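Local coordinates for RND efflux system, outer membrane lipoprotein, NodT family (PDB 6U94) that probably serves as the outer membrane channel of an RND-type efflux system, letting exported compounds leave the cell, at residues A302-P308 against Y367-I371; A294-Q298 against P342-A346; E156-S161 against R281-A287; V336-T340 against L353-R359; G129-E134 against T450-A454. One frame throughout, in Å; residues are numbered along the deposited sequence.

Interaction 1: A302-P308 against Y367-I371; sequences ARAAFFP and YEHTI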
# COMPACT_ATOMS: atom_id res chain seq x y z
N ALA A 302 13.66 29.95 0.87
CA ALA A 302 14.08 28.57 0.69
C ALA A 302 13.10 27.81 -0.21
O ALA A 302 13.52 26.99 -1.03
CB ALA A 302 14.23 27.88 2.04
N ARG A 303 11.80 28.08 -0.06
CA ARG A 303 10.82 27.47 -0.94
C ARG A 303 11.00 27.95 -2.37
O ARG A 303 10.94 27.15 -3.32
CB ARG A 303 9.40 27.78 -0.45
CG ARG A 303 8.97 26.96 0.76
CD ARG A 303 7.55 27.34 1.16
NE ARG A 303 7.13 26.67 2.39
CZ ARG A 303 5.98 26.90 3.00
NH1 ARG A 303 5.13 27.79 2.51
NH2 ARG A 303 5.67 26.25 4.12
N ALA A 304 11.21 29.25 -2.55
CA ALA A 304 11.46 29.79 -3.88
C ALA A 304 12.66 29.12 -4.53
O ALA A 304 12.67 28.87 -5.74
CB ALA A 304 11.66 31.30 -3.81
N ALA A 305 13.68 28.80 -3.73
CA ALA A 305 14.90 28.23 -4.28
C ALA A 305 14.78 26.73 -4.55
O ALA A 305 15.30 26.24 -5.56
CB ALA A 305 16.08 28.49 -3.34
N PHE A 306 14.09 25.98 -3.68
CA PHE A 306 14.21 24.53 -3.69
C PHE A 306 12.90 23.76 -3.74
O PHE A 306 12.94 22.52 -3.75
CB PHE A 306 15.00 24.07 -2.45
CG PHE A 306 16.38 24.66 -2.35
CD1 PHE A 306 17.37 24.30 -3.25
CD2 PHE A 306 16.68 25.58 -1.36
CE1 PHE A 306 18.64 24.84 -3.16
CE2 PHE A 306 17.95 26.13 -1.26
CZ PHE A 306 18.92 25.76 -2.16
N PHE A 307 11.75 24.42 -3.79
CA PHE A 307 10.46 23.74 -3.69
C PHE A 307 9.68 23.95 -4.98
O PHE A 307 9.16 25.05 -5.23
CB PHE A 307 9.67 24.26 -2.50
CG PHE A 307 8.72 23.26 -1.89
CD1 PHE A 307 7.80 22.59 -2.67
CD2 PHE A 307 8.76 23.00 -0.53
CE1 PHE A 307 6.92 21.67 -2.10
CE2 PHE A 307 7.90 22.08 0.05
CZ PHE A 307 6.98 21.42 -0.75
N PRO A 308 9.58 22.93 -5.85
CA PRO A 308 8.83 23.10 -7.10
C PRO A 308 7.36 23.40 -6.83
O PRO A 308 6.77 22.92 -5.86
CB PRO A 308 9.00 21.74 -7.80
CG PRO A 308 10.21 21.11 -7.17
CD PRO A 308 10.21 21.60 -5.75
N TYR A 367 17.38 20.37 3.67
CA TYR A 367 16.07 20.78 3.18
C TYR A 367 15.92 20.50 1.68
O TYR A 367 14.88 20.02 1.23
CB TYR A 367 15.86 22.26 3.48
CG TYR A 367 14.56 22.86 2.99
CD1 TYR A 367 13.35 22.52 3.58
CD2 TYR A 367 14.54 23.79 1.96
CE1 TYR A 367 12.16 23.07 3.15
CE2 TYR A 367 13.36 24.35 1.53
CZ TYR A 367 12.17 23.99 2.12
OH TYR A 367 10.98 24.55 1.69
N GLU A 368 16.97 20.80 0.91
CA GLU A 368 16.91 20.56 -0.53
C GLU A 368 16.76 19.08 -0.84
O GLU A 368 15.96 18.70 -1.69
CB GLU A 368 18.17 21.13 -1.20
CG GLU A 368 18.21 20.94 -2.71
CD GLU A 368 19.51 21.41 -3.32
OE1 GLU A 368 20.51 21.55 -2.58
OE2 GLU A 368 19.54 21.65 -4.55
N HIS A 369 17.52 18.23 -0.14
CA HIS A 369 17.45 16.79 -0.38
C HIS A 369 16.12 16.21 0.08
O HIS A 369 15.58 15.30 -0.56
CB HIS A 369 18.61 16.08 0.32
CG HIS A 369 19.95 16.41 -0.26
ND1 HIS A 369 20.13 16.75 -1.59
CD2 HIS A 369 21.18 16.46 0.30
CE1 HIS A 369 21.40 16.99 -1.81
NE2 HIS A 369 22.07 16.82 -0.68
N THR A 370 15.59 16.71 1.20
CA THR A 370 14.32 16.20 1.71
C THR A 370 13.18 16.48 0.73
O THR A 370 12.23 15.70 0.64
CB THR A 370 14.02 16.82 3.08
OG1 THR A 370 15.02 16.40 4.02
CG2 THR A 370 12.65 16.40 3.60
N ILE A 371 13.28 17.57 -0.03
CA ILE A 371 12.24 17.88 -1.01
C ILE A 371 12.37 16.99 -2.24
O ILE A 371 11.36 16.51 -2.78
CB ILE A 371 12.30 19.38 -1.38
CG1 ILE A 371 11.94 20.23 -0.16
CG2 ILE A 371 11.37 19.69 -2.55
CD1 ILE A 371 12.10 21.71 -0.40
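With chi1 at 178°, Tyr367 swings CG to the far side of CB from its backbone N and sends its ring toward Ala302 and Arg303. Phe306 does the reverse. Its CG stays beside the backbone N, at chi1 -58°, and the ring lies against Glu368. The ring of Tyr367 brings CE2 to 3.7 Å from CB of Ala302. Tyr367 OH ends 3.3 Å from Arg303 CG and meets the edge of the Phe307 ring in plane, 3.5 Å from Phe307 CD2. These are van der Waals approaches. The polar partner of the hydroxyl is Glu289, which also forms a salt bridge with Arg303. One acid therefore ties down the polar ends of both residues.

Glu368 CB stands over a face of the Phe306 ring, 4.2 Å from its centroid, in a CH-pi contact. The extended chain then follows the ring, with Glu368 CG 3.5 Å from Phe306 CD1, before the carboxylate pairs with Arg359. Ile371 uses both of its branches. Ile371 CD1 lies 3.6 Å from Phe307 CD2, while Ile371 CG2 reaches Pro308 CD at 3.9 Å. The chain leaves its helix at Phe307, and this turn puts Phe306, Phe307 and Pro308 within range of the one isoleucine.

The two helical segments cross at -56°, with axes 10.6 Å apart at closest approach. The contact joins the end of helix 299-306 to the early turns of helix 362-415. Helix 283-294 packs beside both, through Ala288 and Leu292 on Tyr367 and Ile285 on Phe307.

Interaction 2: A294-Q298 against P342-A346; sequences AANAQ and PIFNA. Unlike the reference sequence in segment 294-298: Gln298 (reference Asn).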
# COMPACT_ATOMS: atom_id res chain seq x y z
N ALA A 294 14.75 28.09 13.01
CA ALA A 294 15.60 28.22 14.18
C ALA A 294 17.01 28.67 13.81
O ALA A 294 17.68 29.33 14.61
CB ALA A 294 15.65 26.91 14.96
N ALA A 295 17.47 28.33 12.61
CA ALA A 295 18.77 28.78 12.13
C ALA A 295 18.71 30.15 11.46
O ALA A 295 19.66 30.51 10.76
CB ALA A 295 19.36 27.74 11.17
N ASN A 296 17.62 30.89 11.64
CA ASN A 296 17.43 32.26 11.16
C ASN A 296 17.30 32.36 9.65
O ASN A 296 17.52 33.43 9.08
CB ASN A 296 18.57 33.17 11.64
CG ASN A 296 18.13 34.10 12.74
OD1 ASN A 296 16.94 34.39 12.88
ND2 ASN A 296 19.08 34.58 13.52
N ALA A 297 16.93 31.28 8.97
CA ALA A 297 16.71 31.37 7.54
C ALA A 297 15.29 31.84 7.25
O ALA A 297 14.38 31.69 8.07
CB ALA A 297 16.98 30.02 6.86
N GLN A 298 15.11 32.42 6.06
CA GLN A 298 13.79 32.79 5.57
C GLN A 298 13.22 31.63 4.75
O GLN A 298 13.78 31.27 3.71
CB GLN A 298 13.87 34.09 4.76
CG GLN A 298 12.94 34.21 3.56
CD GLN A 298 11.47 34.44 3.90
OE1 GLN A 298 10.96 33.95 4.91
NE2 GLN A 298 10.79 35.19 3.03
N PRO A 342 17.33 36.17 -0.52
CA PRO A 342 18.36 35.72 0.42
C PRO A 342 17.77 34.74 1.43
O PRO A 342 16.77 35.02 2.08
CB PRO A 342 18.83 37.02 1.10
CG PRO A 342 18.43 38.10 0.14
CD PRO A 342 17.16 37.63 -0.50
N ILE A 343 18.41 33.57 1.54
CA ILE A 343 17.93 32.59 2.50
C ILE A 343 18.32 33.00 3.92
O ILE A 343 17.56 32.76 4.87
CB ILE A 343 18.45 31.19 2.13
CG1 ILE A 343 17.79 30.73 0.83
CG2 ILE A 343 18.19 30.20 3.24
CD1 ILE A 343 18.28 29.39 0.33
N PHE A 344 19.47 33.64 4.08
CA PHE A 344 19.95 34.04 5.39
C PHE A 344 19.99 35.56 5.51
O PHE A 344 20.37 36.26 4.56
CB PHE A 344 21.34 33.47 5.66
CG PHE A 344 21.38 31.97 5.71
CD1 PHE A 344 20.96 31.30 6.85
CD2 PHE A 344 21.82 31.23 4.62
CE1 PHE A 344 20.98 29.92 6.90
CE2 PHE A 344 21.84 29.85 4.67
CZ PHE A 344 21.43 29.20 5.81
N ASN A 345 19.60 36.06 6.69
CA ASN A 345 19.75 37.48 6.97
C ASN A 345 21.20 37.87 7.18
O ASN A 345 21.54 39.06 7.08
CB ASN A 345 18.91 37.86 8.19
CG ASN A 345 17.46 37.44 8.06
OD1 ASN A 345 16.64 38.16 7.49
ND2 ASN A 345 17.14 36.26 8.59
N ALA A 346 22.07 36.91 7.47
CA ALA A 346 23.48 37.15 7.72
C ALA A 346 24.30 36.87 6.47
O ALA A 346 23.81 36.35 5.47
CB ALA A 346 23.97 36.30 8.89
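Two hydrogen bonds, from Gln298 to Ile343 and from Asn345 to Asn296, join the segments, and they differ in quality. Gln298 N donates to Ile343 O at 2.7 Å. The bond is nearly straight, 164° at the hydrogen, and the donor lies in the carbonyl plane. Asn345 ND2 reaches Asn296 O at 2.9 Å, but its angle of 117° makes this a weak bond. Asn345 CG sits beside its own backbone N, at chi1 -54°, and this brings the amide near the other segment. A CA-H...O contact adds to the polar set, with Ala297 CA 3.1 Å from Ile343 O.

The first segment is the turn between helix 283-294 and helix 299-306. Asn296, with positive phi, is the C-prime residue of a Schellman motif that ends the earlier helix. Gln298 is the N-cap of the next, and its OE1 makes a weak hydrogen bond to Gly300 N. The bond to Ile343 O therefore falls where the chain passes from one helix to the other.

The apolar contacts gather on Ala297 CB. Ile343 CG2 touches Ala297 CB at 3.8 Å, and Phe344 CE1 approaches it obliquely at 4.0 Å. The Phe344 ring also points its edge at Ala295 O, while Ile343 CG2 lies over one of its faces. Beyond the contact, Ile343 packs on Ala301 and Phe306, and Phe344 on Val364.

Interaction 3: E156-S161 against R281-A287; sequences EEARRS and RRPDIMA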
# COMPACT_ATOMS: atom_id res chain seq x y z
N GLU A 156 4.76 18.76 16.84
CA GLU A 156 3.63 18.72 15.92
C GLU A 156 3.91 17.80 14.74
O GLU A 156 3.02 17.07 14.28
CB GLU A 156 3.29 20.12 15.44
CG GLU A 156 2.11 20.18 14.48
CD GLU A 156 2.06 21.47 13.70
OE1 GLU A 156 3.03 22.25 13.76
OE2 GLU A 156 1.04 21.71 13.02
N GLU A 157 5.14 17.83 14.21
CA GLU A 157 5.47 16.98 13.08
C GLU A 157 5.48 15.51 13.48
O GLU A 157 5.02 14.65 12.73
CB GLU A 157 6.81 17.39 12.47
CG GLU A 157 7.94 17.60 13.47
CD GLU A 157 8.00 19.02 14.00
OE1 GLU A 157 6.94 19.66 14.14
OE2 GLU A 157 9.12 19.51 14.26
N ALA A 158 6.00 15.21 14.68
CA ALA A 158 6.01 13.82 15.14
C ALA A 158 4.60 13.31 15.39
O ALA A 158 4.29 12.15 15.08
CB ALA A 158 6.86 13.69 16.41
N ARG A 159 3.73 14.16 15.94
CA ARG A 159 2.34 13.75 16.16
C ARG A 159 1.64 13.46 14.84
O ARG A 159 0.91 12.47 14.72
CB ARG A 159 1.60 14.82 16.95
CG ARG A 159 0.13 14.52 17.19
CD ARG A 159 -0.50 15.57 18.11
NE ARG A 159 -1.89 15.25 18.42
CZ ARG A 159 -2.28 14.56 19.49
NH1 ARG A 159 -1.38 14.12 20.36
NH2 ARG A 159 -3.57 14.32 19.70
N ARG A 160 1.84 14.32 13.84
CA ARG A 160 1.23 14.10 12.54
C ARG A 160 1.76 12.84 11.87
O ARG A 160 1.01 12.14 11.19
CB ARG A 160 1.45 15.32 11.65
CG ARG A 160 0.80 15.21 10.28
CD ARG A 160 0.99 16.49 9.48
NE ARG A 160 0.21 16.49 8.25
CZ ARG A 160 -1.09 16.74 8.18
NH1 ARG A 160 -1.76 17.02 9.29
NH2 ARG A 160 -1.72 16.72 7.01
N SER A 161 3.05 12.54 12.08
CA SER A 161 3.64 11.36 11.45
C SER A 161 3.05 10.07 12.02
O SER A 161 2.82 9.10 11.28
CB SER A 161 5.16 11.37 11.62
OG SER A 161 5.75 10.25 10.98
N ARG A 281 2.93 19.69 4.24
CA ARG A 281 2.41 19.02 5.43
C ARG A 281 3.12 17.70 5.72
O ARG A 281 2.77 17.04 6.71
CB ARG A 281 0.91 18.75 5.28
CG ARG A 281 0.09 19.94 4.84
CD ARG A 281 -1.22 19.43 4.27
NE ARG A 281 -0.97 18.34 3.32
CZ ARG A 281 -1.87 17.45 2.94
NH1 ARG A 281 -3.10 17.49 3.44
NH2 ARG A 281 -1.55 16.50 2.08
N ARG A 282 4.07 17.29 4.89
CA ARG A 282 4.84 16.09 5.20
C ARG A 282 5.63 16.31 6.48
O ARG A 282 6.27 17.37 6.64
CB ARG A 282 5.78 15.74 4.06
CG ARG A 282 5.12 15.07 2.84
CD ARG A 282 6.16 14.82 1.77
NE ARG A 282 7.28 14.03 2.27
CZ ARG A 282 7.54 12.77 1.91
NH1 ARG A 282 6.76 12.15 1.03
NH2 ARG A 282 8.59 12.14 2.43
N PRO A 283 5.61 15.37 7.43
CA PRO A 283 6.38 15.56 8.67
C PRO A 283 7.87 15.78 8.45
O PRO A 283 8.50 16.48 9.26
CB PRO A 283 6.10 14.27 9.44
CG PRO A 283 4.73 13.89 8.99
CD PRO A 283 4.69 14.22 7.53
N ASP A 284 8.47 15.24 7.39
CA ASP A 284 9.90 15.47 7.17
C ASP A 284 10.18 16.83 6.55
O ASP A 284 11.30 17.34 6.70
CB ASP A 284 10.52 14.36 6.32
CG ASP A 284 9.76 14.08 5.02
OD1 ASP A 284 8.69 14.68 4.78
OD2 ASP A 284 10.24 13.25 4.24
N ILE A 285 9.20 17.43 5.88
CA ILE A 285 9.40 18.79 5.38
C ILE A 285 9.08 19.82 6.46
O ILE A 285 9.73 20.87 6.54
CB ILE A 285 8.58 19.02 4.10
CG1 ILE A 285 9.10 18.12 2.98
CG2 ILE A 285 8.62 20.49 3.67
CD1 ILE A 285 8.48 18.41 1.63
N MET A 286 8.09 19.54 7.32
CA MET A 286 7.81 20.41 8.46
C MET A 286 9.03 20.52 9.37
O MET A 286 9.42 21.63 9.77
CB MET A 286 6.61 19.88 9.25
CG MET A 286 5.31 19.81 8.46
SD MET A 286 3.98 19.06 9.43
CE MET A 286 3.89 20.21 10.80
N ALA A 287 9.64 19.39 9.71
CA ALA A 287 10.82 19.41 10.56
C ALA A 287 11.98 20.13 9.88
O ALA A 287 12.74 20.86 10.53
CB ALA A 287 11.22 17.99 10.95
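Pro283 and Glu157 lie at the centre of the packed part of this contact, where their CA atoms come within 4.7 Å. The proline ring is wedged against the turn from Glu157 to Ser161. Pro283 CB lies 3.5 Å from Glu157 O, and Pro283 CG lies 3.7 Å from Ser161 CB. Met286 belongs to the same packing. It crosses the extended chain of Arg160 at about a right angle, with Met286 SD 3.9 Å from Arg160 CD. The two short helical segments run antiparallel, at 178°, with axes 8.8 Å apart. Phe133 touches both Ser161 and Pro283, linking both helices to helix 132-142.

The looser, solvent side belongs to Glu156 and the carboxylate end of Glu157. Met286 bends at chi3, 61°, and its CE ends 3.7 Å from CD of the exposed Glu156. A glycerol, probably from crystallisation, lies about 3 Å from the Glu157 side chain.

Arg160 extends past the proline, and Arg160 NE makes a weak, bent hydrogen bond to Arg281 O at 3.0 Å. Its NH2 comes over one face of the Arg281 guanidinium, the two planes standing 52° apart. Both find backbone oxygens in the chain just after helix 421-454: Arg160 bonds to Gly456 O, and Arg281 to Leu455 O and Gly458 O. The bonds tie residues 455-458 to helix 156-203 and to the turn before helix 283-294. These separate carbonyl acceptors probably offset the closeness of the two positive charges.

Interaction 4: V336-T340 against L353-R359; sequences VPQLT and LDLATVR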
# COMPACT_ATOMS: atom_id res chain seq x y z
N VAL A 336 15.31 23.07 -11.50
CA VAL A 336 16.42 24.03 -11.48
C VAL A 336 16.28 24.95 -10.28
O VAL A 336 15.44 25.86 -10.28
CB VAL A 336 16.48 24.83 -12.79
CG1 VAL A 336 17.62 25.84 -12.74
CG2 VAL A 336 16.63 23.89 -13.98
N PRO A 337 17.06 24.75 -9.22
CA PRO A 337 17.08 25.72 -8.13
C PRO A 337 17.75 27.02 -8.55
O PRO A 337 18.74 27.02 -9.28
CB PRO A 337 17.87 25.01 -7.02
CG PRO A 337 18.69 24.00 -7.74
CD PRO A 337 17.88 23.56 -8.92
N GLN A 338 17.18 28.14 -8.09
CA GLN A 338 17.71 29.46 -8.36
C GLN A 338 17.52 30.33 -7.13
O GLN A 338 16.48 30.26 -6.46
CB GLN A 338 17.03 30.10 -9.57
CG GLN A 338 17.63 31.44 -9.99
CD GLN A 338 16.78 32.17 -11.01
OE1 GLN A 338 15.55 32.21 -10.90
NE2 GLN A 338 17.42 32.74 -12.02
N LEU A 339 18.51 31.17 -6.84
CA LEU A 339 18.48 32.04 -5.68
C LEU A 339 18.03 33.43 -6.11
O LEU A 339 18.76 34.14 -6.82
CB LEU A 339 19.84 32.09 -4.99
CG LEU A 339 20.31 30.76 -4.40
CD1 LEU A 339 21.72 30.89 -3.86
CD2 LEU A 339 19.36 30.30 -3.31
N THR A 340 16.82 33.81 -5.71
CA THR A 340 16.30 35.15 -5.93
C THR A 340 15.99 35.89 -4.64
O THR A 340 15.93 37.12 -4.64
CB THR A 340 15.01 35.10 -6.77
OG1 THR A 340 13.97 34.48 -6.00
CG2 THR A 340 15.24 34.30 -8.05
N LEU A 353 23.51 34.69 -2.88
CA LEU A 353 23.05 34.45 -4.24
C LEU A 353 23.89 33.40 -4.96
O LEU A 353 23.74 33.25 -6.18
CB LEU A 353 23.04 35.76 -5.02
CG LEU A 353 22.26 36.91 -4.39
CD1 LEU A 353 22.14 38.07 -5.36
CD2 LEU A 353 20.88 36.45 -3.91
N ASP A 354 24.75 32.68 -4.25
CA ASP A 354 25.55 31.61 -4.82
C ASP A 354 25.06 30.29 -4.25
O ASP A 354 25.12 30.07 -3.03
CB ASP A 354 27.04 31.80 -4.53
CG ASP A 354 27.91 30.84 -5.32
OD1 ASP A 354 28.23 31.15 -6.48
OD2 ASP A 354 28.27 29.77 -4.78
N LEU A 355 24.56 29.41 -5.12
CA LEU A 355 24.00 28.14 -4.67
C LEU A 355 25.04 27.29 -3.95
O LEU A 355 24.75 26.67 -2.92
CB LEU A 355 23.41 27.37 -5.85
CG LEU A 355 21.99 27.76 -6.26
CD1 LEU A 355 21.67 27.23 -7.65
CD2 LEU A 355 20.99 27.23 -5.24
N ALA A 356 26.27 27.27 -4.46
CA ALA A 356 27.30 26.41 -3.89
C ALA A 356 27.59 26.78 -2.44
O ALA A 356 27.75 25.90 -1.58
CB ALA A 356 28.58 26.48 -4.72
N THR A 357 27.64 28.08 -2.13
CA THR A 357 27.95 28.50 -0.77
C THR A 357 26.77 28.27 0.16
O THR A 357 26.96 27.92 1.33
CB THR A 357 28.37 29.98 -0.75
OG1 THR A 357 27.24 30.80 -1.08
CG2 THR A 357 29.46 30.23 -1.77
N VAL A 358 25.54 28.46 -0.33
CA VAL A 358 24.36 28.24 0.49
C VAL A 358 24.18 26.75 0.78
O VAL A 358 23.62 26.37 1.82
CB VAL A 358 23.12 28.85 -0.19
CG1 VAL A 358 21.87 28.58 0.62
CG2 VAL A 358 23.31 30.35 -0.36
N ARG A 359 24.66 25.88 -0.11
CA ARG A 359 24.54 24.45 0.13
C ARG A 359 25.51 23.94 1.18
O ARG A 359 25.33 22.83 1.69
CB ARG A 359 24.75 23.67 -1.18
CG ARG A 359 23.60 23.80 -2.16
CD ARG A 359 23.57 22.62 -3.11
NE ARG A 359 22.48 22.73 -4.08
CZ ARG A 359 22.65 23.17 -5.33
NH1 ARG A 359 23.85 23.52 -5.75
NH2 ARG A 359 21.61 23.24 -6.14
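Leu339, Leu355 and Pro337 carry this contact between an extended loop and the start of helix 355-359. Leu339 is the residue most enclosed by it. Its CG stands beside the backbone N, at chi1 -64°, and the branch bearing CD1 reaches into the first turn of the helix. Leu339 CD1 lies 3.4 Å from both Asp354 C and Leu355 N, and 3.9 Å from Val358 CG2. It thus rests on backbone as well as side chain.

Leu355 answers with both methyls. Leu355 CD2 meets Leu339 CG at 3.7 Å, and Leu355 CD1 touches Pro337 O at 3.4 Å. The two leucines pass each other at a slant.

Pro337 also meets Arg359. Pro337 CG lies 3.4 Å from Arg359 NH2, near the guanidinium plane and at the edge of that group. The proline and arginine side chains cross at about a right angle. Leu355 CD2 is placed over one face of the same guanidinium, while Arg359 NE forms a salt bridge with Glu368.

Asp354 is the N-cap of the short helix, and Asp354 OD2 accepts from Thr357 N at 3.2 Å. The helix start that receives Leu339 is therefore held by its own capping bond. In trimeric relatives, the region of 336-340 probably belongs to the barrel-forming part. Here, in a single chain, it forms no strand. The link is mainly apolar, with the Arg359 guanidinium at its rim, so its hold probably comes chiefly from close packing of side chains that remain partly exposed.

Interaction 5: G129-E134 against T450-A454; sequences GLTHFE and TLYKA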
# COMPACT_ATOMS: atom_id res chain seq x y z
N GLY A 129 6.11 -0.52 2.87
CA GLY A 129 4.98 0.38 2.83
C GLY A 129 5.10 1.62 3.70
O GLY A 129 4.08 2.25 4.00
N LEU A 130 6.31 1.99 4.10
CA LEU A 130 6.53 3.16 4.94
C LEU A 130 7.21 4.26 4.13
O LEU A 130 8.15 4.00 3.37
CB LEU A 130 7.39 2.81 6.16
CG LEU A 130 6.77 1.84 7.17
CD1 LEU A 130 7.67 1.71 8.40
CD2 LEU A 130 5.37 2.29 7.56
N THR A 131 6.74 5.49 4.31
CA THR A 131 7.35 6.64 3.66
C THR A 131 8.66 7.01 4.35
O THR A 131 9.06 6.41 5.36
CB THR A 131 6.39 7.82 3.64
OG1 THR A 131 6.01 8.16 4.98
CG2 THR A 131 5.14 7.48 2.83
N HIS A 132 9.35 8.00 3.79
CA HIS A 132 10.64 8.41 4.35
C HIS A 132 10.49 8.95 5.77
O HIS A 132 11.28 8.61 6.65
CB HIS A 132 11.30 9.46 3.46
CG HIS A 132 11.80 8.92 2.15
ND1 HIS A 132 12.75 7.93 2.07
CD2 HIS A 132 11.49 9.25 0.88
CE1 HIS A 132 13.00 7.66 0.80
NE2 HIS A 132 12.24 8.45 0.06
N PHE A 133 9.47 9.78 6.01
CA PHE A 133 9.34 10.38 7.33
C PHE A 133 8.88 9.37 8.37
O PHE A 133 9.23 9.49 9.55
CB PHE A 133 8.42 11.60 7.30
CG PHE A 133 7.01 11.32 6.83
CD1 PHE A 133 6.06 10.85 7.72
CD2 PHE A 133 6.64 11.55 5.52
CE1 PHE A 133 4.76 10.60 7.31
CE2 PHE A 133 5.34 11.31 5.10
CZ PHE A 133 4.40 10.83 5.99
N GLU A 134 8.10 8.36 7.96
CA GLU A 134 7.77 7.29 8.89
C GLU A 134 9.01 6.50 9.28
O GLU A 134 9.20 6.16 10.45
CB GLU A 134 6.72 6.36 8.28
CG GLU A 134 5.39 7.01 8.01
CD GLU A 134 4.47 6.08 7.25
OE1 GLU A 134 3.57 5.47 7.87
OE2 GLU A 134 4.66 5.96 6.02
N THR A 450 -0.42 4.22 0.55
CA THR A 450 0.93 4.75 0.71
C THR A 450 1.06 6.13 0.08
O THR A 450 1.76 7.00 0.62
CB THR A 450 1.95 3.78 0.10
OG1 THR A 450 1.72 2.47 0.61
CG2 THR A 450 3.36 4.21 0.45
N LEU A 451 0.40 6.36 -1.05
CA LEU A 451 0.42 7.68 -1.65
C LEU A 451 -0.31 8.70 -0.78
O LEU A 451 0.08 9.88 -0.75
CB LEU A 451 -0.20 7.64 -3.05
CG LEU A 451 -0.22 8.96 -3.83
CD1 LEU A 451 1.18 9.53 -3.98
CD2 LEU A 451 -0.88 8.76 -5.18
N TYR A 452 -1.36 8.28 -0.07
CA TYR A 452 -2.00 9.17 0.90
C TYR A 452 -1.00 9.67 1.93
O TYR A 452 -1.10 10.81 2.39
CB TYR A 452 -3.16 8.45 1.59
CG TYR A 452 -3.60 9.12 2.87
CD1 TYR A 452 -3.09 8.72 4.10
CD2 TYR A 452 -4.52 10.16 2.86
CE1 TYR A 452 -3.48 9.33 5.28
CE2 TYR A 452 -4.92 10.78 4.03
CZ TYR A 452 -4.40 10.36 5.24
OH TYR A 452 -4.79 10.97 6.41
N LYS A 453 -0.04 8.83 2.32
CA LYS A 453 0.97 9.22 3.29
C LYS A 453 2.03 10.12 2.67
O LYS A 453 2.37 11.17 3.22
CB LYS A 453 1.63 7.98 3.90
CG LYS A 453 0.67 7.11 4.67
CD LYS A 453 1.43 6.17 5.58
CE LYS A 453 1.96 4.96 4.82
NZ LYS A 453 2.61 3.99 5.74
N ALA A 454 2.56 9.73 1.50
CA ALA A 454 3.63 10.48 0.87
C ALA A 454 3.22 11.90 0.51
O ALA A 454 4.09 12.77 0.36
CB ALA A 454 4.12 9.75 -0.39
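Glu134 OE2 is gripped by Thr131 N at 2.7 Å and by Thr131 OG1 at 2.8 Å, with Lys453 NZ adding a weak third bond. Thr131 is the N-cap of helix 132-142. Glu134 sits three residues on, and its bond to Thr131 N is the glutamate half of a capping box. That bond is almost straight, 175° at the hydrogen. The two threonine donors arrive from opposite faces of the carboxylate plane, which should limit its rotation.

The other oxygen, Glu134 OE1, takes the main bond of the salt bridge, from Lys453 NZ at 2.8 Å through its syn lone pair. Ser165 from helix 156-203 also bonds to OE1. Lys453 reaches this place with a bend at chi3, -81°, and crosses the glutamate at about a right angle. Lys453 NZ gives a further bond to Gly129 O at 2.9 Å, in the carbonyl plane. The buried ammonium is thus held by a carboxylate and a backbone oxygen. The pairing probably favours the charged form of both side chains.

The Thr131 methyl packs on the lysine stem, with Thr131 CG2 3.7 Å from Lys453 CB, and on the backbone at Ala454. The contact joins the first turn of helix 132-142 to the last turn of helix 421-454, although 315 residues separate the segments.

Phe133 completes it. Thr131 OG1 lies 3.2 Å above the centre of the Phe133 ring, and Lys453 O sits in the ring plane at its edge, 3.5 Å from Phe133 CZ.

How the interactions relate
Interactions 1, 2 and 4 form one cluster toward one end of the molecule. Interactions 1 and 4 have centres 11 Å apart and are joined by the salt bridge from Arg359 NE to Glu368 OE1, 2.7 Å. Interaction 2 joins both through Ile343 CD1, which lies 3.6 Å from Phe306 CE2 and 3.7 Å from Val358 CG1. Interactions 3 and 5 pair up, with Arg282 NH1 2.8 Å from Ala454 O in a probable hydrogen bond. Thr370 CG2, 3.5 Å from Asp284 O, connects interaction 1 to interaction 3. Interaction 5 closes a long loop containing interactions 1 to 4. Bound glycerol, probably from crystallisation, lies about 3 Å from the Glu157 side chain and about 4 Å from that of Phe133.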